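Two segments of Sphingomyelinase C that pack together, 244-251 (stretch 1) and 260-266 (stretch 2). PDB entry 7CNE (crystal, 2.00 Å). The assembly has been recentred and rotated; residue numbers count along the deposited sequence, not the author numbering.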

# COMPACT_ATOMS: atom_id res chain seq x y z
N GLU A 244 6.95 12.47 -7.79
CA GLU A 244 5.50 12.44 -7.64
C GLU A 244 5.12 11.98 -6.24
O GLU A 244 5.97 11.72 -5.38
CB GLU A 244 4.82 11.59 -8.73
CG GLU A 244 5.51 11.61 -10.08
CD GLU A 244 4.74 10.88 -11.18
OE1 GLU A 244 4.03 9.90 -10.89
OE2 GLU A 244 4.86 11.31 -12.35
N ASP A 245 3.82 11.89 -6.02
CA ASP A 245 3.25 11.85 -4.67
C ASP A 245 2.06 10.90 -4.73
O ASP A 245 0.95 11.32 -5.10
CB ASP A 245 2.84 13.25 -4.23
CG ASP A 245 2.47 13.32 -2.78
OD1 ASP A 245 3.07 12.56 -1.98
OD2 ASP A 245 1.58 14.13 -2.45
N LEU A 246 2.27 9.64 -4.33
CA LEU A 246 1.44 8.53 -4.79
C LEU A 246 0.66 7.78 -3.72
O LEU A 246 -0.15 6.91 -4.08
CB LEU A 246 2.32 7.50 -5.54
CG LEU A 246 3.19 8.05 -6.68
CD1 LEU A 246 4.04 6.93 -7.31
CD2 LEU A 246 2.27 8.68 -7.70
N ASP A 247 0.88 8.05 -2.43
CA ASP A 247 0.45 7.17 -1.35
C ASP A 247 -0.56 7.88 -0.45
O ASP A 247 -0.35 9.03 -0.07
CB ASP A 247 1.68 6.71 -0.55
CG ASP A 247 2.71 5.98 -1.43
OD1 ASP A 247 2.45 4.82 -1.82
OD2 ASP A 247 3.78 6.57 -1.74
N TYR A 248 -1.67 7.20 -0.12
CA TYR A 248 -2.84 7.84 0.47
C TYR A 248 -3.51 6.93 1.49
O TYR A 248 -3.44 5.70 1.41
CB TYR A 248 -3.89 8.18 -0.59
CG TYR A 248 -3.42 9.05 -1.73
CD1 TYR A 248 -2.87 8.48 -2.88
CD2 TYR A 248 -3.57 10.44 -1.68
CE1 TYR A 248 -2.47 9.28 -3.95
CE2 TYR A 248 -3.17 11.24 -2.75
CZ TYR A 248 -2.62 10.65 -3.88
OH TYR A 248 -2.20 11.42 -4.95
N VAL A 249 -4.22 7.56 2.44
CA VAL A 249 -5.23 6.90 3.27
C VAL A 249 -6.44 7.83 3.28
O VAL A 249 -6.39 8.90 3.89
CB VAL A 249 -4.76 6.62 4.70
CG1 VAL A 249 -5.84 5.83 5.49
CG2 VAL A 249 -3.41 5.89 4.71
N LEU A 250 -7.51 7.43 2.60
CA LEU A 250 -8.65 8.32 2.37
C LEU A 250 -9.95 7.64 2.77
O LEU A 250 -10.18 6.47 2.44
CB LEU A 250 -8.72 8.75 0.90
CG LEU A 250 -7.53 9.56 0.38
CD1 LEU A 250 -7.58 9.77 -1.15
CD2 LEU A 250 -7.43 10.90 1.11
N HIS A 251 -10.81 8.39 3.46
CA HIS A 251 -12.12 7.91 3.86
C HIS A 251 -13.09 7.91 2.67
O HIS A 251 -12.88 8.58 1.66
CB HIS A 251 -12.68 8.77 4.99
CG HIS A 251 -11.99 8.54 6.29
ND1 HIS A 251 -12.39 7.56 7.18
CD2 HIS A 251 -10.90 9.12 6.84
CE1 HIS A 251 -11.59 7.57 8.23
NE2 HIS A 251 -10.68 8.51 8.05
N GLY A 260 -10.71 16.78 10.53
CA GLY A 260 -9.30 17.13 10.43
C GLY A 260 -8.42 15.95 10.07
O GLY A 260 -7.32 15.81 10.61
N TRP A 261 -8.89 15.10 9.16
CA TRP A 261 -8.13 13.94 8.74
C TRP A 261 -6.93 14.38 7.91
O TRP A 261 -7.06 15.15 6.96
CB TRP A 261 -9.02 13.01 7.93
CG TRP A 261 -8.37 11.73 7.54
CD1 TRP A 261 -7.93 11.38 6.29
CD2 TRP A 261 -8.11 10.61 8.39
NE1 TRP A 261 -7.39 10.10 6.32
CE2 TRP A 261 -7.50 9.62 7.60
CE3 TRP A 261 -8.32 10.36 9.76
CZ2 TRP A 261 -7.11 8.39 8.12
CZ3 TRP A 261 -7.93 9.15 10.27
CH2 TRP A 261 -7.33 8.18 9.46
N ARG A 262 -5.75 13.86 8.26
CA ARG A 262 -4.50 14.24 7.63
C ARG A 262 -3.80 13.03 7.03
O ARG A 262 -3.90 11.91 7.55
CB ARG A 262 -3.59 14.94 8.66
CG ARG A 262 -2.18 15.30 8.17
CD ARG A 262 -1.46 16.20 9.18
NE ARG A 262 -2.05 17.55 9.19
CZ ARG A 262 -1.50 18.60 9.78
NH1 ARG A 262 -0.36 18.49 10.45
NH2 ARG A 262 -2.11 19.78 9.72
N ASN A 263 -3.10 13.24 5.91
CA ASN A 263 -2.06 12.34 5.42
C ASN A 263 -0.73 13.08 5.53
O ASN A 263 -0.58 14.15 4.93
CB ASN A 263 -2.27 11.93 3.95
CG ASN A 263 -3.42 10.93 3.73
OD1 ASN A 263 -3.57 10.41 2.62
ND2 ASN A 263 -4.23 10.68 4.75
N THR A 264 0.22 12.53 6.27
CA THR A 264 1.55 13.14 6.40
C THR A 264 2.59 12.27 5.72
O THR A 264 2.74 11.09 6.06
CB THR A 264 1.92 13.36 7.87
OG1 THR A 264 0.91 14.17 8.49
CG2 THR A 264 3.26 14.08 7.98
N VAL A 265 3.30 12.84 4.75
CA VAL A 265 4.42 12.16 4.10
C VAL A 265 5.65 12.37 4.98
O VAL A 265 6.05 13.51 5.23
CB VAL A 265 4.65 12.70 2.68
CG1 VAL A 265 5.72 11.86 1.97
CG2 VAL A 265 3.33 12.72 1.89
N VAL A 266 6.23 11.28 5.45
CA VAL A 266 7.28 11.33 6.47
C VAL A 266 8.60 10.94 5.82
O VAL A 266 8.81 9.76 5.49
CB VAL A 266 6.96 10.41 7.66
CG1 VAL A 266 8.13 10.37 8.62
CG2 VAL A 266 5.69 10.87 8.38

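The strands 247-251 and 261-265 run antiparallel, their N-to-C directions 173° apart, but their axes approach no closer than 7.5 Å. At the register pair Val-249 and Asn-263 the CA atoms are 6.7 Å apart, and every hydrogen bond across the contact uses a side chain of stretch 2 rather than pairing backbone with backbone.

Glu-244 makes no contact. Asp-245 begins the contact: its CB points sideways, yet the t rotamer brings OD1 to 3.9 Å from CG2 of Val-265. This is packing only, and both carboxylate oxygens are hydrogen-bonded elsewhere in the structure. Leu-246 is out of reach. At Tyr-248 the backbone lies close to Asn-263, with CA 3.4 Å from OD1 of that residue.

Val-249 is the hub. Its N donates to OD1 of Asn-263 at 2.9 Å with an N-H...O angle of 171°, while its O accepts from ND2 of Asn-263 at 2.9 Å and 164°. One carboxamide thus satisfies both polar backbone atoms of a single residue, reaching across where the main chains are too far apart to pair. The same ND2 also donates to O of Arg-262 at 3.1 Å and 174°, so both of its hydrogens are used, which fixes the amide orientation. The O of Val-249 takes a second bond, from NE1 of Trp-261, at 2.9 Å and 171°; the near-linear angle agrees with its position at the indole edge. Alongside, CG1 of Val-249 packs 3.9 Å from CZ2 of Trp-261.

Leu-250 directs its CB away, although CD2 comes within 4.2 Å of OD1 of Asn-263. His-251 points toward stretch 2 and meets Trp-261 edge-to-face: ring planes at 79°, centroid 4.3 Å from that of the six-membered ring, and NE2 over the indole face, 3.3 Å from CD2 of Trp-261.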